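Local coordinates for protein hypoxanthine-guanine phosphoribosyltransferase (HGPRT) (Schistosoma mansoni, PDB 5IPF) that catalyses the transfer of a phosphoribosyl group from phosphoribosyl pyrophosphate to hypoxanthine or guanine, giving IMP or GMP for purine salvage, at residues 59-64 and 226-231; 74-79 and 116-121; 96-101 and 215-220; 159-164 and 187-192. All coordinates share one frame; numbering follows the deposited sequence.

From the N terminus, strand 54-59 runs into helix 61-81, and both contact 1 and contact 2 start there. Contact 1 closes the longest loop, tying this strand end and helix start to the strand 230-233 region near the C terminus. Contacts 2, 3 and 4 all lie within that loop. Contact 2 closes early and joins the later part of helix 61-81 to the lead-in of strand 120-125. Contact 3 crosses it in sequence: it opens at helix 97-112, between the segments of contact 2, and closes at the loop 215-220. Contact 4 lies within contact 3 and pairs two short strands at the bound IMP. Contacts 1, 3 and 4 touch one another.

Contact 1. Residues 59-64 and 226-231; sequences IPNGMI and DLHHIC
I59 and I230 exchange two backbone hydrogen bonds: I59 N to I230 O at 3.0 Å, and I230 N to I59 O, also 3.0 Å. They form an antiparallel hydrogen-bonded pair. The two isoleucines lie side by side and point the same way, with I59 CB 4.0 Å from I230 CB. I64 reaches back from the first turn of the helix, and its CD1 sits 3.7 Å from CD1 of I230. L189 packs against both I59 and I230. This is the point where strand 54-59 of the small antiparallel sheet gives way to helix 61-81, with P60 as the N-cap residue. The first turn uses the H229 ring as an acceptor: N61 N donates to H229 ND1 at 3.1 Å, close to the ring plane. H229 NE2 is bonded to the carbonyl of C45, so both ring nitrogens are engaged. N61 also stacks on H228. Its CG is anti to the backbone N (chi1 179°), which sends the amide over the imidazole. The two planes are 12° apart, and N61 CB lies 3.7 Å from the H228 ring centroid. A weak bond runs from N61 ND2 to H228 O. D66 of a second subunit packs on N61 and H228.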
# COMPACT_ATOMS: atom_id res chain seq x y z
N ILE A 59 -2.46 16.84 7.09
CA ILE A 59 -3.10 15.60 6.65
C ILE A 59 -2.02 14.57 6.33
O ILE A 59 -1.25 14.75 5.37
CB ILE A 59 -4.00 15.84 5.43
CG1 ILE A 59 -4.89 17.06 5.65
CG2 ILE A 59 -4.87 14.62 5.18
CD1 ILE A 59 -5.88 17.31 4.53
N PRO A 60 -1.91 13.49 7.11
CA PRO A 60 -0.96 12.43 6.77
C PRO A 60 -1.33 11.75 5.46
O PRO A 60 -2.49 11.73 5.05
CB PRO A 60 -1.06 11.47 7.96
CG PRO A 60 -1.58 12.31 9.08
CD PRO A 60 -2.51 13.30 8.44
N ASN A 61 -0.31 11.17 4.82
CA ASN A 61 -0.48 10.59 3.49
C ASN A 61 -1.53 9.47 3.51
O ASN A 61 -2.45 9.45 2.68
CB ASN A 61 0.87 10.07 3.00
CG ASN A 61 0.79 9.42 1.64
OD1 ASN A 61 0.47 8.24 1.53
ND2 ASN A 61 1.10 10.18 0.60
N GLY A 62 -1.41 8.54 4.46
CA GLY A 62 -2.35 7.44 4.53
C GLY A 62 -3.78 7.88 4.75
O GLY A 62 -4.71 7.24 4.25
N MET A 63 -3.98 8.97 5.49
CA MET A 63 -5.32 9.52 5.64
C MET A 63 -5.85 10.04 4.31
O MET A 63 -7.04 9.89 4.00
CB MET A 63 -5.32 10.62 6.69
CG MET A 63 -6.70 11.16 7.02
SD MET A 63 -6.67 12.41 8.31
CE MET A 63 -8.35 13.02 8.21
N ILE A 64 -4.98 10.65 3.50
CA ILE A 64 -5.37 11.08 2.16
C ILE A 64 -5.86 9.89 1.35
O ILE A 64 -6.94 9.94 0.75
CB ILE A 64 -4.20 11.78 1.45
CG1 ILE A 64 -3.67 12.95 2.28
CG2 ILE A 64 -4.63 12.26 0.07
CD1 ILE A 64 -2.49 13.65 1.64
N ASP A 226 8.52 17.03 -2.78
CA ASP A 226 8.92 15.69 -2.36
C ASP A 226 8.52 15.38 -0.92
O ASP A 226 8.87 14.31 -0.41
CB ASP A 226 10.42 15.52 -2.53
CG ASP A 226 11.21 16.68 -1.94
OD1 ASP A 226 10.65 17.79 -1.85
OD2 ASP A 226 12.39 16.47 -1.59
N LEU A 227 7.79 16.26 -0.24
CA LEU A 227 7.28 15.95 1.08
C LEU A 227 6.14 14.94 0.98
O LEU A 227 5.34 14.97 0.04
CB LEU A 227 6.80 17.22 1.78
CG LEU A 227 6.73 17.19 3.30
CD1 LEU A 227 8.10 16.93 3.91
CD2 LEU A 227 6.15 18.49 3.81
N HIS A 228 6.07 14.05 1.97
CA HIS A 228 5.13 12.93 1.96
C HIS A 228 3.73 13.32 2.43
O HIS A 228 2.74 12.82 1.88
CB HIS A 228 5.66 11.79 2.83
CG HIS A 228 5.03 10.47 2.54
ND1 HIS A 228 4.46 9.68 3.52
CD2 HIS A 228 4.86 9.81 1.38
CE1 HIS A 228 3.98 8.58 2.97
NE2 HIS A 228 4.20 8.63 1.67
N HIS A 229 3.63 14.18 3.43
CA HIS A 229 2.34 14.55 4.00
C HIS A 229 2.02 16.00 3.68
O HIS A 229 2.85 16.77 3.19
CB HIS A 229 2.35 14.34 5.52
CG HIS A 229 3.08 13.11 5.95
ND1 HIS A 229 2.49 11.87 6.01
CD2 HIS A 229 4.37 12.93 6.34
CE1 HIS A 229 3.37 10.98 6.43
NE2 HIS A 229 4.52 11.60 6.63
N ILE A 230 0.77 16.38 3.96
CA ILE A 230 0.34 17.76 3.85
C ILE A 230 0.67 18.47 5.15
O ILE A 230 0.17 18.09 6.22
CB ILE A 230 -1.16 17.86 3.52
CG1 ILE A 230 -1.44 17.28 2.14
CG2 ILE A 230 -1.62 19.31 3.60
CD1 ILE A 230 -2.90 17.30 1.75
N CYS A 231 1.51 19.50 5.07
CA CYS A 231 2.00 20.21 6.24
C CYS A 231 1.81 21.71 6.04
O CYS A 231 1.47 22.17 4.94
CB CYS A 231 3.47 19.88 6.50
SG CYS A 231 3.82 18.12 6.60

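Contact 2. Residues 74-79 and 116-121; sequences NIVDYY and IVLPMS
L118 fits against the helix between V76 and Y79, and with V76 it makes the close part of the contact. One methyl, L118 CD2, is 4.0 Å from Y79 CB and touches V76 as well, where CG1 is its nearest side-chain atom. The other methyl, L118 CD1, rests 3.8 Å from the backbone O of Y79. The leucine CG is anti to the backbone N (chi1 -154°), which carries the fork across to the helix backbone. Y79 meets it with CB, while its ring leads away to I87 and L156 of the parallel sheet. V76 is buried too, and L107, T110 and V111 of helix 97-112 also pack on it.

The looser side lies at I116 and M120. Each reaches V76 with a single end methyl: I116 CD1 is 4.2 Å from V76 CG1, and M120 CE is 4.3 Å from V76 CG2. Further out, V117 is exposed. V117 and P119 do not reach the helix segment; R49 of a third subunit packs on them.

The contact joins helix 61-81 to the lead-in of strand 120-125, which pairs with strand 87-92 in the parallel sheet. Helix 97-112 forms the connection of that beta-alpha-beta unit. The two segments share apolar touches and no hydrogen bonds. The fit of helix on strand lead-in here therefore rests on shape and on burial of methyl groups, not on directional bonds.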
# COMPACT_ATOMS: atom_id res chain seq x y z
N ASN A 74 -17.53 7.38 -4.86
CA ASN A 74 -18.51 8.41 -5.22
C ASN A 74 -18.40 8.78 -6.70
O ASN A 74 -19.42 8.85 -7.41
CB ASN A 74 -18.31 9.65 -4.35
CG ASN A 74 -18.59 9.39 -2.89
OD1 ASN A 74 -19.39 8.48 -2.59
ND2 ASN A 74 -18.02 10.10 -2.04
N ILE A 75 -17.18 9.03 -7.18
CA ILE A 75 -17.00 9.40 -8.58
C ILE A 75 -17.48 8.27 -9.50
O ILE A 75 -18.18 8.51 -10.49
CB ILE A 75 -15.53 9.76 -8.85
CG1 ILE A 75 -15.10 10.93 -7.96
CG2 ILE A 75 -15.31 10.10 -10.31
CD1 ILE A 75 -13.62 11.26 -8.07
N VAL A 76 -17.12 7.03 -9.17
CA VAL A 76 -17.45 5.91 -10.04
C VAL A 76 -18.96 5.75 -10.15
O VAL A 76 -19.51 5.69 -11.26
CB VAL A 76 -16.77 4.62 -9.56
CG1 VAL A 76 -17.43 3.41 -10.20
CG2 VAL A 76 -15.30 4.65 -9.90
N ASP A 77 -19.66 5.69 -9.01
CA ASP A 77 -21.10 5.46 -9.11
C ASP A 77 -21.85 6.69 -9.61
O ASP A 77 -22.98 6.55 -10.10
CB ASP A 77 -21.68 4.97 -7.78
CG ASP A 77 -21.31 5.83 -6.61
OD1 ASP A 77 -21.27 7.07 -6.76
OD2 ASP A 77 -21.07 5.27 -5.52
N TYR A 78 -21.26 7.89 -9.53
CA TYR A 78 -21.85 9.02 -10.24
C TYR A 78 -21.77 8.80 -11.75
O TYR A 78 -22.79 8.85 -12.45
CB TYR A 78 -21.15 10.33 -9.87
CG TYR A 78 -21.62 11.48 -10.74
CD1 TYR A 78 -22.80 12.16 -10.46
CD2 TYR A 78 -20.90 11.87 -11.86
CE1 TYR A 78 -23.25 13.19 -11.26
CE2 TYR A 78 -21.34 12.90 -12.67
CZ TYR A 78 -22.51 13.56 -12.37
OH TYR A 78 -22.95 14.59 -13.17
N TYR A 79 -20.56 8.57 -12.26
CA TYR A 79 -20.40 8.38 -13.70
C TYR A 79 -21.04 7.10 -14.22
O TYR A 79 -21.14 6.93 -15.44
CB TYR A 79 -18.92 8.41 -14.07
CG TYR A 79 -18.33 9.80 -14.10
CD1 TYR A 79 -18.43 10.59 -15.23
CD2 TYR A 79 -17.68 10.32 -12.99
CE1 TYR A 79 -17.90 11.86 -15.26
CE2 TYR A 79 -17.14 11.59 -13.01
CZ TYR A 79 -17.25 12.36 -14.15
OH TYR A 79 -16.72 13.63 -14.17
N ILE A 116 -17.66 -3.33 -13.09
CA ILE A 116 -18.13 -2.21 -13.90
C ILE A 116 -17.15 -1.93 -15.04
O ILE A 116 -15.93 -2.03 -14.87
CB ILE A 116 -18.32 -0.96 -13.01
CG1 ILE A 116 -19.45 -1.21 -12.01
CG2 ILE A 116 -18.58 0.31 -13.85
CD1 ILE A 116 -19.58 -0.14 -10.96
N VAL A 117 -17.68 -1.59 -16.21
CA VAL A 117 -16.86 -1.12 -17.32
C VAL A 117 -17.04 0.40 -17.40
O VAL A 117 -18.09 0.89 -17.83
CB VAL A 117 -17.23 -1.80 -18.65
CG1 VAL A 117 -16.26 -1.37 -19.76
CG2 VAL A 117 -17.19 -3.31 -18.50
N LEU A 118 -16.01 1.13 -16.98
CA LEU A 118 -16.02 2.59 -16.99
C LEU A 118 -14.72 3.05 -17.63
O LEU A 118 -13.69 3.19 -16.95
CB LEU A 118 -16.18 3.16 -15.58
CG LEU A 118 -16.80 4.56 -15.46
CD1 LEU A 118 -18.24 4.55 -15.94
CD2 LEU A 118 -16.72 5.05 -14.02
N PRO A 119 -14.72 3.30 -18.94
CA PRO A 119 -13.47 3.65 -19.63
C PRO A 119 -12.98 5.04 -19.26
O PRO A 119 -13.66 6.05 -19.53
CB PRO A 119 -13.84 3.55 -21.11
CG PRO A 119 -15.30 3.70 -21.15
CD PRO A 119 -15.85 3.15 -19.87
N MET A 120 -11.80 5.09 -18.65
CA MET A 120 -11.17 6.32 -18.19
C MET A 120 -9.91 6.60 -19.00
O MET A 120 -9.17 5.67 -19.34
CB MET A 120 -10.81 6.23 -16.71
CG MET A 120 -11.93 5.71 -15.83
SD MET A 120 -11.35 5.07 -14.25
CE MET A 120 -12.92 4.64 -13.51
N SER A 121 -9.68 7.87 -19.31
CA SER A 121 -8.46 8.33 -19.95
C SER A 121 -7.74 9.28 -19.01
O SER A 121 -8.27 9.68 -17.97
CB SER A 121 -8.76 9.01 -21.29

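Contact 3. Residues 96-101 and 215-220; sequences GFKFLA and GYALDY
The turn that lays Y216 and A217 against K98 starts at G215. It is a type I' beta turn from G215 to L218, with G215 N bonded to L218 O at 3.0 Å and a weak bond in return. Y216 and A217, its two middle residues, both have positive phi, as this turn requires.

Y216 carries most of the contact. Its CG is anti to the backbone N (chi1 -170°), and the ring reaches along the start of helix 97-112. K98 CB sits over one ring face, 3.9 Å from the centroid and 19° off the normal, a CH-pi contact. F99 CB touches the rim at Y216 CE2, also 3.9 Å away. The hydroxyl goes on to a hydrogen bond with D102. A water ties the backbones together: it accepts from F99 N at 2.9 Å and donates to Y216 O at 3.0 Å. This occupies an amide of the first helical turn.

A217 follows with its methyl toward the helix. A217 CB is 4.1 Å from K98 CG. The extended lysine chain runs past the turn, with K98 CD 3.8 Å from A217 N. Its amino group forms a salt bridge with E108 of a third subunit.

L218 starts out away from the helix and packs on D160. D219 touches IMP and pairs with R225. The turn thus lies between the N-terminal end of helix 97-112 and the IMP pocket. Y216 is also packed by N61 and I64 of helix 61-81 and by L188, while F99 packs on V158 of strand 154-159.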
# COMPACT_ATOMS: atom_id res chain seq x y z
N GLY A 96 -1.01 18.62 -9.04
CA GLY A 96 -2.02 17.60 -8.85
C GLY A 96 -1.59 16.20 -9.23
O GLY A 96 -2.43 15.32 -9.42
N PHE A 97 -0.28 15.97 -9.31
CA PHE A 97 0.21 14.70 -9.84
C PHE A 97 -0.02 13.55 -8.87
O PHE A 97 -0.63 12.54 -9.23
CB PHE A 97 1.68 14.81 -10.21
CG PHE A 97 2.25 13.54 -10.78
CD1 PHE A 97 1.93 13.15 -12.07
CD2 PHE A 97 3.08 12.74 -10.03
CE1 PHE A 97 2.43 11.98 -12.60
CE2 PHE A 97 3.59 11.57 -10.55
CZ PHE A 97 3.27 11.19 -11.84
N LYS A 98 0.48 13.67 -7.64
CA LYS A 98 0.34 12.58 -6.67
C LYS A 98 -1.12 12.28 -6.38
O LYS A 98 -1.53 11.12 -6.30
CB LYS A 98 1.09 12.91 -5.38
CG LYS A 98 2.60 13.03 -5.55
CD LYS A 98 3.30 13.17 -4.20
CE LYS A 98 4.81 13.24 -4.36
NZ LYS A 98 5.51 13.28 -3.04
N PHE A 99 -1.93 13.34 -6.24
CA PHE A 99 -3.37 13.16 -6.05
C PHE A 99 -4.00 12.42 -7.23
O PHE A 99 -4.89 11.59 -7.04
CB PHE A 99 -4.02 14.53 -5.83
CG PHE A 99 -5.52 14.50 -5.86
CD1 PHE A 99 -6.23 13.63 -5.05
CD2 PHE A 99 -6.22 15.38 -6.67
CE1 PHE A 99 -7.61 13.62 -5.07
CE2 PHE A 99 -7.60 15.37 -6.70
CZ PHE A 99 -8.30 14.49 -5.90
N LEU A 100 -3.53 12.71 -8.44
CA LEU A 100 -4.01 11.97 -9.61
C LEU A 100 -3.59 10.51 -9.55
O LEU A 100 -4.38 9.62 -9.90
CB LEU A 100 -3.48 12.61 -10.89
CG LEU A 100 -3.69 11.73 -12.13
CD1 LEU A 100 -5.15 11.78 -12.59
CD2 LEU A 100 -2.75 12.11 -13.26
N ALA A 101 -2.36 10.23 -9.12
CA ALA A 101 -1.88 8.85 -9.09
C ALA A 101 -2.68 8.02 -8.09
O ALA A 101 -3.19 6.94 -8.43
CB ALA A 101 -0.39 8.82 -8.75
N GLY A 215 3.48 20.06 0.60
CA GLY A 215 3.66 18.62 0.63
C GLY A 215 2.62 17.90 -0.21
O GLY A 215 1.54 18.41 -0.51
N TYR A 216 2.96 16.66 -0.60
CA TYR A 216 2.10 15.82 -1.44
C TYR A 216 1.78 16.53 -2.77
O TYR A 216 0.62 16.77 -3.11
CB TYR A 216 0.82 15.40 -0.69
CG TYR A 216 -0.01 14.35 -1.39
CD1 TYR A 216 0.42 13.03 -1.46
CD2 TYR A 216 -1.23 14.67 -1.98
CE1 TYR A 216 -0.33 12.07 -2.10
CE2 TYR A 216 -1.98 13.72 -2.63
CZ TYR A 216 -1.53 12.42 -2.69
OH TYR A 216 -2.27 11.45 -3.33
N ALA A 217 2.85 16.87 -3.50
CA ALA A 217 2.94 17.69 -4.71
C ALA A 217 2.51 19.15 -4.50
O ALA A 217 2.70 19.95 -5.41
CB ALA A 217 2.17 17.11 -5.91
N LEU A 218 1.97 19.54 -3.34
CA LEU A 218 1.70 20.96 -3.12
C LEU A 218 3.02 21.68 -2.87
O LEU A 218 3.87 21.19 -2.12
CB LEU A 218 0.76 21.17 -1.94
CG LEU A 218 -0.56 20.39 -1.95
CD1 LEU A 218 -1.52 20.93 -0.90
CD2 LEU A 218 -1.18 20.46 -3.31
N ASP A 219 3.18 22.85 -3.48
CA ASP A 219 4.47 23.52 -3.49
C ASP A 219 4.37 24.92 -2.91
O ASP A 219 3.31 25.55 -2.90
CB ASP A 219 5.04 23.58 -4.91
CG ASP A 219 4.17 24.41 -5.84
OD1 ASP A 219 3.18 23.86 -6.36
OD2 ASP A 219 4.49 25.60 -6.04
N TYR A 220 5.52 25.41 -2.44
CA TYR A 220 5.71 26.83 -2.12
C TYR A 220 6.96 27.28 -2.86
O TYR A 220 8.07 26.92 -2.47
CB TYR A 220 5.83 27.06 -0.61
CG TYR A 220 6.09 28.51 -0.25
CD1 TYR A 220 5.14 29.49 -0.49
CD2 TYR A 220 7.29 28.89 0.34
CE1 TYR A 220 5.37 30.81 -0.17
CE2 TYR A 220 7.53 30.22 0.67
CZ TYR A 220 6.56 31.17 0.41
OH TYR A 220 6.79 32.48 0.74
O HOH W 1 -0.99 15.96 -5.55

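Contact 4. Residues 159-164 and 187-192; sequences EDIIDT and SLLVKR. With IMP (inosinic acid), chain E.
I161 and L189 cross obliquely on one face of a parallel strand pair, with I161 CG1 3.6 Å from L189 CB. The other branch, I161 CG2, lies between the backbone N and the carbonyl carbon and comes 3.5 Å from C4 of the IMP purine. I162 faces the other way. Its CB meets V190 CG2, and its CG1 lies beside S187 OG. Two donors grip L189 O from opposite faces of its plane: I162 N at 3.1 Å and S187 OG at 2.7 Å. K191 N then bonds to I162 O at 2.9 Å, almost in line with the carbonyl.

D163 and K191 also meet at an angle. The carboxylate oxygen D163 OD1 lies 3.4 Å from K191 CD, against the aliphatic chain. K191 NZ is too far from D163 OD2 for a salt bridge. The extended lysine takes NZ to the purine instead, where it makes a weak hydrogen bond to IMP O6.

D160 points away from the second strand and accepts from IMP O2' through OD1 at 2.7 Å. D163 N and T164 N donate to the phosphate. EDIIDTG is the core of the PRPP-binding motif of type I phosphoribosyltransferases, here holding the ribose and 5'-phosphate of IMP.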
# COMPACT_ATOMS: atom_id res chain seq x y z
N GLU A 159 -7.38 18.83 -9.79
CA GLU A 159 -6.50 19.88 -9.32
C GLU A 159 -6.15 19.63 -7.86
O GLU A 159 -6.72 18.75 -7.20
CB GLU A 159 -7.14 21.27 -9.49
CG GLU A 159 -6.13 22.41 -9.61
CD GLU A 159 -6.72 23.76 -9.28
OE1 GLU A 159 -7.95 23.92 -9.44
OE2 GLU A 159 -5.96 24.66 -8.86
N ASP A 160 -5.22 20.42 -7.35
CA ASP A 160 -4.61 20.18 -6.05
C ASP A 160 -5.35 20.87 -4.90
O ASP A 160 -5.63 20.23 -3.88
CB ASP A 160 -3.14 20.61 -6.09
CG ASP A 160 -2.97 22.04 -6.59
OD1 ASP A 160 -3.87 22.55 -7.27
OD2 ASP A 160 -1.91 22.64 -6.30
N ILE A 161 -5.67 22.15 -5.04
CA ILE A 161 -6.30 22.90 -3.96
C ILE A 161 -7.00 24.12 -4.55
O ILE A 161 -6.53 24.71 -5.53
CB ILE A 161 -5.27 23.30 -2.88
CG1 ILE A 161 -5.95 23.97 -1.69
CG2 ILE A 161 -4.19 24.19 -3.46
CD1 ILE A 161 -5.03 24.24 -0.52
N ILE A 162 -8.14 24.48 -3.97
CA ILE A 162 -8.91 25.66 -4.35
C ILE A 162 -8.82 26.69 -3.24
O ILE A 162 -9.02 26.36 -2.06
CB ILE A 162 -10.38 25.29 -4.64
CG1 ILE A 162 -10.48 24.25 -5.75
CG2 ILE A 162 -11.19 26.54 -5.00
CD1 ILE A 162 -10.02 24.76 -7.09
N ASP A 163 -8.52 27.93 -3.60
CA ASP A 163 -8.44 29.01 -2.62
C ASP A 163 -9.39 30.14 -3.01
O ASP A 163 -10.49 30.24 -2.47
CB ASP A 163 -7.01 29.53 -2.50
CG ASP A 163 -6.87 30.66 -1.49
OD1 ASP A 163 -7.75 30.78 -0.61
OD2 ASP A 163 -5.89 31.42 -1.59
N THR A 164 -8.95 31.00 -3.93
CA THR A 164 -9.81 32.09 -4.39
C THR A 164 -10.83 31.60 -5.41
O THR A 164 -11.99 32.01 -5.37
CB THR A 164 -8.97 33.22 -4.98
OG1 THR A 164 -8.39 32.78 -6.22
CG2 THR A 164 -7.86 33.61 -4.02
N SER A 187 -11.19 18.31 -6.48
CA SER A 187 -10.13 19.02 -5.78
C SER A 187 -9.84 18.33 -4.46
O SER A 187 -10.77 18.06 -3.68
CB SER A 187 -10.52 20.48 -5.52
OG SER A 187 -9.52 21.16 -4.79
N LEU A 188 -8.57 18.03 -4.21
CA LEU A 188 -8.19 17.34 -2.99
C LEU A 188 -8.46 18.20 -1.76
O LEU A 188 -9.02 17.72 -0.77
CB LEU A 188 -6.72 16.93 -3.04
CG LEU A 188 -6.17 16.30 -1.76
CD1 LEU A 188 -6.90 15.01 -1.45
CD2 LEU A 188 -4.67 16.07 -1.87
N LEU A 189 -8.07 19.47 -1.81
CA LEU A 189 -8.24 20.38 -0.69
C LEU A 189 -9.04 21.60 -1.12
O LEU A 189 -9.03 22.00 -2.29
CB LEU A 189 -6.89 20.83 -0.13
CG LEU A 189 -5.92 19.74 0.34
CD1 LEU A 189 -4.71 20.37 1.00
CD2 LEU A 189 -6.62 18.77 1.28
N VAL A 190 -9.74 22.20 -0.15
CA VAL A 190 -10.47 23.44 -0.35
C VAL A 190 -10.22 24.33 0.86
O VAL A 190 -10.37 23.89 2.00
CB VAL A 190 -11.99 23.20 -0.53
CG1 VAL A 190 -12.77 24.46 -0.21
CG2 VAL A 190 -12.28 22.74 -1.95
N LYS A 191 -9.81 25.57 0.61
CA LYS A 191 -9.52 26.51 1.69
C LYS A 191 -10.80 27.17 2.17
O LYS A 191 -11.63 27.61 1.37
CB LYS A 191 -8.52 27.57 1.22
CG LYS A 191 -7.08 27.24 1.55
CD LYS A 191 -6.16 28.38 1.11
CE LYS A 191 -4.74 28.15 1.58
NZ LYS A 191 -3.82 29.23 1.11
N ARG A 192 -10.96 27.25 3.49
CA ARG A 192 -12.08 27.96 4.09
C ARG A 192 -11.79 29.46 4.06
O ARG A 192 -10.85 29.93 4.72
CB ARG A 192 -12.31 27.48 5.52
CG ARG A 192 -13.76 27.43 5.95
CD ARG A 192 -13.85 26.83 7.34
NE ARG A 192 -12.88 25.75 7.48
CZ ARG A 192 -12.48 25.25 8.65
NH1 ARG A 192 -12.98 25.72 9.78
NH2 ARG A 192 -11.59 24.27 8.68
P IMP E . -7.02 29.91 -6.66
O1P IMP E . -8.19 28.97 -6.52
O2P IMP E . -6.62 30.73 -5.46
O3P IMP E . -7.34 30.87 -7.78
O5' IMP E . -5.74 29.05 -7.06
C5' IMP E . -4.51 29.23 -6.37
C4' IMP E . -3.35 28.55 -7.06
O4' IMP E . -2.25 28.44 -6.13
C3' IMP E . -3.59 27.14 -7.57
O3' IMP E . -2.69 26.85 -8.64
C2' IMP E . -3.24 26.27 -6.36
O2' IMP E . -2.75 24.99 -6.68
C1' IMP E . -2.17 27.11 -5.63
N9 IMP E . -2.39 27.17 -4.18
C8 IMP E . -3.42 27.83 -3.55
N7 IMP E . -3.30 27.67 -2.22
C5 IMP E . -2.20 26.93 -1.97
C6 IMP E . -1.62 26.48 -0.79
O6 IMP E . -2.10 26.81 0.29
N1 IMP E . -0.47 25.72 -0.84
C2 IMP E . 0.10 25.41 -2.06
N3 IMP E . -0.48 25.86 -3.23
C4 IMP E . -1.61 26.61 -3.19